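Local coordinates for PHD finger protein 14 (PDB 7D86), which binds histone H3, preferring the unmodified tail, through its PHD and pre-PHD zinc fingers and represses expression of the growth-factor receptor gene PDGFRA, at residues 13-18 with 35-40; 129-134 with 159-164; 147-152 with 181-186. All coordinates share one frame; numbering follows the deposited sequence.

Interaction 1: residues 13-18 with 35-40; sequences CVCLGD and TVHEGC. With ZN (zinc ion), chain E.
The three-cysteine, one-histidine zinc site of the first PHD finger joins Cys15, on the loop 13-18, to His37 and Cys40, where strand 35-37 runs into the next turn of chain. Cys12, the other half of the CxxC pair with Cys15, completes the tetrahedral set round the zinc. His37 offers ND1 to the metal at 2.1 Å, and the sulfur of Cys15 lies at the edge of the ring, in its plane, with SG 3.2 Å from ND1. The far nitrogen, NE2, is hydrogen-bonded to the carbonyl O of Asn19, which helps to fix the rotation of the imidazole. Beside the metal the two segments are sewn together by the backbone bond from Cys13 N to Thr35 O (2.8 Å), while strand 35-37 pairs antiparallel with 26-28. Val14 packs beside the site, against Val36 and Cys40, with Val96 and Leu100 of helix 96-101 also touching it. Its CG2, anti to the carbonyl carbon, lies alongside CG2 of Val36, 3.7 Å away, the two side chains pointing the same way; its CB meets CB of Cys40. On the loop side the Cys15 thiolate also accepts an N-H: Gly17 N reaches SG at 3.4 Å with an angle of 156° at the hydrogen.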
# COMPACT_ATOMS: atom_id res chain seq x y z
N CYS A 13 4.51 -5.86 4.50
CA CYS A 13 3.54 -5.83 3.41
C CYS A 13 3.24 -4.42 2.92
O CYS A 13 2.46 -4.25 1.99
CB CYS A 13 2.24 -6.50 3.86
SG CYS A 13 1.30 -5.49 4.99
N VAL A 14 3.85 -3.40 3.51
CA VAL A 14 3.67 -2.02 3.06
C VAL A 14 4.77 -1.60 2.10
O VAL A 14 4.49 -1.18 0.98
CB VAL A 14 3.58 -1.06 4.27
CG1 VAL A 14 3.58 0.41 3.80
CG2 VAL A 14 2.33 -1.38 5.10
N CYS A 15 6.03 -1.73 2.51
CA CYS A 15 7.16 -1.31 1.70
C CYS A 15 7.86 -2.46 0.99
O CYS A 15 8.76 -2.20 0.19
CB CYS A 15 8.18 -0.56 2.56
SG CYS A 15 8.99 -1.59 3.81
N LEU A 16 7.48 -3.71 1.27
CA LEU A 16 8.10 -4.94 0.73
C LEU A 16 9.56 -5.11 1.14
O LEU A 16 10.23 -6.01 0.63
CB LEU A 16 7.98 -5.02 -0.80
CG LEU A 16 6.54 -5.00 -1.34
CD1 LEU A 16 6.53 -5.16 -2.86
CD2 LEU A 16 5.64 -6.06 -0.67
N GLY A 17 10.06 -4.30 2.06
CA GLY A 17 11.38 -4.53 2.62
C GLY A 17 11.37 -5.68 3.61
O GLY A 17 10.33 -6.17 4.04
N ASP A 18 12.58 -6.13 3.98
CA ASP A 18 12.71 -7.28 4.88
C ASP A 18 13.62 -7.03 6.07
O ASP A 18 13.91 -7.97 6.82
CB ASP A 18 13.20 -8.50 4.10
CG ASP A 18 14.52 -8.26 3.36
OD1 ASP A 18 15.51 -7.84 4.00
OD2 ASP A 18 14.56 -8.50 2.14
N THR A 35 2.21 -9.02 8.12
CA THR A 35 3.51 -8.60 8.63
C THR A 35 3.81 -7.19 8.15
O THR A 35 3.55 -6.86 6.98
CB THR A 35 4.62 -9.55 8.17
OG1 THR A 35 4.53 -9.73 6.75
CG2 THR A 35 4.49 -10.90 8.86
N VAL A 36 4.35 -6.36 9.04
CA VAL A 36 4.54 -4.94 8.74
C VAL A 36 5.63 -4.40 9.65
O VAL A 36 5.79 -4.84 10.80
CB VAL A 36 3.21 -4.17 8.90
CG1 VAL A 36 2.74 -4.19 10.36
CG2 VAL A 36 3.35 -2.74 8.38
N HIS A 37 6.42 -3.45 9.12
CA HIS A 37 7.30 -2.64 9.95
C HIS A 37 6.47 -1.87 10.97
O HIS A 37 5.41 -1.33 10.64
CB HIS A 37 8.09 -1.64 9.10
CG HIS A 37 9.24 -2.23 8.34
ND1 HIS A 37 9.34 -2.13 6.96
CD2 HIS A 37 10.36 -2.86 8.75
CE1 HIS A 37 10.46 -2.71 6.57
NE2 HIS A 37 11.10 -3.16 7.63
N GLU A 38 6.96 -1.82 12.21
CA GLU A 38 6.42 -0.88 13.18
C GLU A 38 6.31 0.52 12.58
O GLU A 38 5.26 1.17 12.66
CB GLU A 38 7.31 -0.84 14.43
CG GLU A 38 7.25 -2.08 15.30
CD GLU A 38 8.36 -2.10 16.33
OE1 GLU A 38 9.44 -1.55 16.05
OE2 GLU A 38 8.15 -2.65 17.43
N GLY A 39 7.39 0.99 11.95
CA GLY A 39 7.42 2.32 11.38
C GLY A 39 6.53 2.50 10.17
O GLY A 39 6.21 3.63 9.82
N CYS A 40 6.13 1.40 9.53
CA CYS A 40 5.20 1.50 8.41
C CYS A 40 3.74 1.42 8.84
O CYS A 40 2.85 1.55 7.98
CB CYS A 40 5.49 0.41 7.38
SG CYS A 40 7.05 0.63 6.49
ZN ZN E . 7.81 -1.44 5.77

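Interaction 2: residues 129-134 with 159-164; sequences KECSLC and VTCAQR. With ZN (zinc ion), chain D.
Leu133 and Cys161 face each other across this contact, CB to CB at 3.9 Å, and Arg164 reaches over from one turn further along helix 159-164. Leu133 sends CD1 over the helix backbone, 4.0 Å from CA of Ala162. The arginine starts with CG anti to its backbone N (chi1 177°), then bends at chi3, and its NH2 donates to the carbonyl O of Leu133 at 2.6 Å. That oxygen lies close to the guanidinium plane, and the N-H...O angle is 148°. One face of the guanidinium has Cys161 O above its centre, while NH1 forms a salt bridge with Glu135, so the flat group is held at two nitrogens. An alanine in place of Arg164 would probably leave Leu133 O without this donor and Glu135 without this charged partner, weakening the tie between loop and helix. Next to this clasp the sulfurs of Cys131, Cys134 and Cys161 converge on the zinc, Cys161 SG lying 3.9 Å from SG of each of the other two. Leu133 N also donates to Cys131 SG, 3.3 Å away. With His158 as fourth ligand, this is the three-cysteine, one-histidine site of the second PHD finger, a CxxC knuckle set against the start of a helix.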
# COMPACT_ATOMS: atom_id res chain seq x y z
N LYS A 129 -10.89 6.14 -13.45
CA LYS A 129 -9.93 5.56 -14.37
C LYS A 129 -10.06 4.04 -14.37
O LYS A 129 -10.64 3.45 -13.46
CB LYS A 129 -8.49 5.95 -13.99
CG LYS A 129 -8.19 7.43 -14.12
CD LYS A 129 -8.08 7.83 -15.58
CE LYS A 129 -8.33 9.32 -15.78
NZ LYS A 129 -7.52 10.15 -14.86
N GLU A 130 -9.52 3.42 -15.41
CA GLU A 130 -9.46 1.96 -15.49
C GLU A 130 -8.04 1.51 -15.17
O GLU A 130 -7.08 2.00 -15.76
CB GLU A 130 -9.89 1.44 -16.86
CG GLU A 130 -9.69 -0.06 -17.01
CD GLU A 130 -10.33 -0.62 -18.26
OE1 GLU A 130 -10.69 0.17 -19.16
OE2 GLU A 130 -10.49 -1.86 -18.35
N CYS A 131 -7.92 0.58 -14.23
CA CYS A 131 -6.62 0.04 -13.87
C CYS A 131 -6.12 -0.88 -14.97
O CYS A 131 -6.80 -1.83 -15.36
CB CYS A 131 -6.70 -0.71 -12.55
SG CYS A 131 -5.20 -1.62 -12.12
N SER A 132 -4.92 -0.60 -15.47
CA SER A 132 -4.35 -1.40 -16.55
C SER A 132 -3.69 -2.68 -16.06
O SER A 132 -3.29 -3.50 -16.88
CB SER A 132 -3.32 -0.57 -17.33
OG SER A 132 -2.28 -0.14 -16.47
N LEU A 133 -3.57 -2.86 -14.74
CA LEU A 133 -2.88 -4.02 -14.19
C LEU A 133 -3.79 -5.01 -13.48
O LEU A 133 -3.28 -5.98 -12.90
CB LEU A 133 -1.80 -3.55 -13.21
CG LEU A 133 -0.68 -2.73 -13.84
CD1 LEU A 133 0.27 -2.23 -12.76
CD2 LEU A 133 0.05 -3.58 -14.86
N CYS A 134 -5.10 -4.82 -13.52
CA CYS A 134 -6.00 -5.64 -12.71
C CYS A 134 -6.01 -7.09 -13.19
O CYS A 134 -6.12 -7.36 -14.39
CB CYS A 134 -7.42 -5.06 -12.75
SG CYS A 134 -7.98 -4.30 -11.19
N VAL A 159 -3.03 1.16 -6.55
CA VAL A 159 -1.78 1.14 -5.80
C VAL A 159 -1.34 -0.29 -5.50
O VAL A 159 -0.16 -0.63 -5.62
CB VAL A 159 -1.91 1.96 -4.50
CG1 VAL A 159 -0.63 1.86 -3.68
CG2 VAL A 159 -2.24 3.41 -4.83
N THR A 160 -2.29 -1.14 -5.10
CA THR A 160 -1.93 -2.52 -4.75
C THR A 160 -1.64 -3.37 -5.97
O THR A 160 -0.85 -4.32 -5.89
CB THR A 160 -3.04 -3.15 -3.91
OG1 THR A 160 -4.31 -2.92 -4.53
CG2 THR A 160 -3.05 -2.54 -2.51
N CYS A 161 -2.27 -3.06 -7.11
CA CYS A 161 -1.92 -3.74 -8.35
C CYS A 161 -0.50 -3.38 -8.78
O CYS A 161 0.27 -4.25 -9.19
CB CYS A 161 -2.93 -3.39 -9.44
SG CYS A 161 -4.61 -4.09 -9.18
N ALA A 162 -0.14 -2.10 -8.66
CA ALA A 162 1.24 -1.70 -8.92
C ALA A 162 2.19 -2.32 -7.90
O ALA A 162 3.31 -2.73 -8.25
CB ALA A 162 1.36 -0.17 -8.90
N GLN A 163 1.76 -2.42 -6.64
CA GLN A 163 2.62 -3.02 -5.63
C GLN A 163 2.96 -4.46 -6.00
O GLN A 163 4.11 -4.89 -5.86
CB GLN A 163 1.94 -2.98 -4.25
CG GLN A 163 2.84 -3.43 -3.11
CD GLN A 163 2.11 -3.58 -1.78
OE1 GLN A 163 0.96 -4.01 -1.74
NE2 GLN A 163 2.78 -3.23 -0.70
N ARG A 164 1.97 -5.20 -6.50
CA ARG A 164 2.16 -6.59 -6.86
C ARG A 164 3.17 -6.73 -7.99
O ARG A 164 3.94 -7.70 -8.03
CB ARG A 164 0.81 -7.20 -7.27
CG ARG A 164 0.86 -8.63 -7.74
CD ARG A 164 -0.47 -9.05 -8.35
NE ARG A 164 -0.61 -8.52 -9.71
CZ ARG A 164 -1.55 -7.67 -10.09
NH1 ARG A 164 -2.47 -7.25 -9.22
NH2 ARG A 164 -1.59 -7.23 -11.34
ZN ZN D . -6.19 -2.96 -10.44

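Interaction 3: residues 147-152 with 181-186; sequences SCDAGM and FFAYCK. With ZN (zinc ion), chain B.
The ring of Tyr184 presents its edge to the loop 147-152, with the carbonyl carbon of Asp149, Ala150 N and Cys148 SG all near its plane. CD1 and CE1 share the touching: both lie 3.6 Å from Ala150 N, CD1 also rests 3.8 Å from CB of Ala150, and CE1 approaches Asp149 C. One face of the ring takes CD2 of Phe182, two residues earlier in the chain, above the plane but offset toward the rim. Seen from the ring centre, Cys148 SG is more distant, an edge-on sulfur-aromatic contact at 5.4 Å.

The second flat group, the carboxylate of Asp149, works along the strand. CG is anti to the carbonyl carbon (chi1 -76°), and OD2 receives Ala183 N at 2.8 Å on its anti side, 17° out of the carboxylate plane. The backbone of the same residue answers in the other direction: Asp149 N donates to Ala183 O at 2.6 Å, and the donor lies nearly along the C=O axis. One aspartate thus grips both the N-H and the C=O of Ala183. A water also donates to OD2 and, weakly, to Phe181 O.

These bonds lie next to the second zinc site of PHD finger 2, where Cys148 and Cys185 each bind the metal through SG at 2.3 Å and Cys153 and His188 supply the remaining ligands. Strand 181-183, paired antiparallel with 168-170, carries the chain into this site. The Cys148 thiolate, anti to its backbone N, takes two N-H groups besides the zinc. Ala150 N comes from its own loop, and Cys185 N from across the contact at 3.2 Å, with an almost straight N-H...S angle of 168°. Such donors would be expected to spread some of the negative charge of the sulfur. Beside the metal, CB of Cys148 packs against CB of Cys185.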
# COMPACT_ATOMS: atom_id res chain seq x y z
N SER A 147 -1.03 7.03 -11.26
CA SER A 147 -0.40 6.96 -12.57
C SER A 147 1.10 6.84 -12.44
O SER A 147 1.69 7.10 -11.38
CB SER A 147 -0.73 8.18 -13.42
OG SER A 147 0.02 8.15 -14.62
N CYS A 148 1.73 6.46 -13.55
CA CYS A 148 3.18 6.41 -13.62
C CYS A 148 3.75 7.81 -13.43
O CYS A 148 3.18 8.79 -13.91
CB CYS A 148 3.63 5.81 -14.96
SG CYS A 148 5.42 5.89 -15.28
N ASP A 149 4.89 7.90 -12.75
CA ASP A 149 5.48 9.18 -12.41
C ASP A 149 6.64 9.58 -13.33
O ASP A 149 7.28 10.60 -13.08
CB ASP A 149 5.94 9.18 -10.96
CG ASP A 149 4.79 9.32 -9.99
OD1 ASP A 149 3.92 10.18 -10.23
OD2 ASP A 149 4.74 8.55 -9.01
N ALA A 150 6.91 8.81 -14.37
CA ALA A 150 7.99 9.13 -15.30
C ALA A 150 7.47 10.11 -16.35
O ALA A 150 6.38 9.92 -16.90
CB ALA A 150 8.53 7.87 -15.96
N GLY A 151 8.25 11.16 -16.61
CA GLY A 151 7.88 12.20 -17.54
C GLY A 151 6.43 12.62 -17.46
O GLY A 151 5.95 13.02 -16.40
N MET A 152 5.73 12.53 -18.59
CA MET A 152 4.30 12.77 -18.66
C MET A 152 3.53 11.49 -18.96
O MET A 152 2.47 11.52 -19.59
CB MET A 152 3.99 13.85 -19.70
CG MET A 152 4.62 15.20 -19.40
SD MET A 152 3.88 16.01 -17.97
CE MET A 152 5.28 16.07 -16.85
N PHE A 181 7.08 9.17 -2.22
CA PHE A 181 6.42 7.98 -2.73
C PHE A 181 6.10 8.17 -4.20
O PHE A 181 5.33 9.06 -4.56
CB PHE A 181 5.16 7.67 -1.93
CG PHE A 181 5.44 7.39 -0.48
CD1 PHE A 181 5.92 6.16 -0.09
CD2 PHE A 181 5.24 8.37 0.48
CE1 PHE A 181 6.18 5.89 1.25
CE2 PHE A 181 5.50 8.11 1.81
CZ PHE A 181 5.98 6.87 2.19
N PHE A 182 6.67 7.32 -5.06
CA PHE A 182 6.41 7.42 -6.48
C PHE A 182 6.27 6.03 -7.08
O PHE A 182 6.65 5.02 -6.48
CB PHE A 182 7.51 8.22 -7.20
CG PHE A 182 8.87 7.63 -7.06
CD1 PHE A 182 9.64 7.88 -5.93
CD2 PHE A 182 9.41 6.84 -8.07
CE1 PHE A 182 10.90 7.33 -5.80
CE2 PHE A 182 10.67 6.30 -7.94
CZ PHE A 182 11.42 6.54 -6.81
N ALA A 183 5.70 5.99 -8.28
CA ALA A 183 5.45 4.74 -8.98
C ALA A 183 5.71 4.91 -10.47
O ALA A 183 5.41 5.95 -11.05
CB ALA A 183 4.01 4.27 -8.78
N TYR A 184 6.24 3.85 -11.08
CA TYR A 184 6.53 3.81 -12.51
C TYR A 184 5.81 2.63 -13.14
O TYR A 184 5.74 1.55 -12.55
CB TYR A 184 8.03 3.65 -12.78
CG TYR A 184 8.91 4.82 -12.40
CD1 TYR A 184 8.50 6.13 -12.58
CD2 TYR A 184 10.17 4.60 -11.86
CE1 TYR A 184 9.33 7.20 -12.23
CE2 TYR A 184 11.00 5.64 -11.51
CZ TYR A 184 10.58 6.93 -11.69
OH TYR A 184 11.41 7.95 -11.32
N CYS A 185 5.30 2.83 -14.35
CA CYS A 185 4.74 1.68 -15.05
C CYS A 185 5.86 0.70 -15.40
O CYS A 185 7.05 0.99 -15.22
CB CYS A 185 4.01 2.13 -16.32
SG CYS A 185 5.13 2.77 -17.59
N LYS A 186 5.48 -0.46 -15.93
CA LYS A 186 6.48 -1.48 -16.26
C LYS A 186 7.48 -0.97 -17.29
O LYS A 186 8.66 -1.34 -17.25
CB LYS A 186 5.81 -2.74 -16.78
CG LYS A 186 4.94 -3.47 -15.76
CD LYS A 186 4.36 -4.73 -16.38
CE LYS A 186 3.30 -5.36 -15.49
NZ LYS A 186 2.70 -6.57 -16.11
ZN ZN B . 5.27 5.10 -17.46
O HOH W 1 3.82 10.42 -7.28

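Interaction 1 closes, in the first PHD finger, before interactions 2 and 3 open in the second. Those two have centres 12 Å apart, and their segments alternate along the chain, 129-134, 147-152, 159-164 and 181-186, giving the interleaved ligand order of a PHD finger with its two zincs. They touch where Leu133 CD2 meets Lys186 CE. Interaction 1 lies on the opposite side of the chain's centre from interaction 2, centres 20 Å apart, yet Gln163 of helix 159-164 reaches back with NE2 to Cys13 O, probably as a hydrogen bond. That link joins the two PHD fingers directly, consistent with a compact PZP module reading histone H3 as one unit.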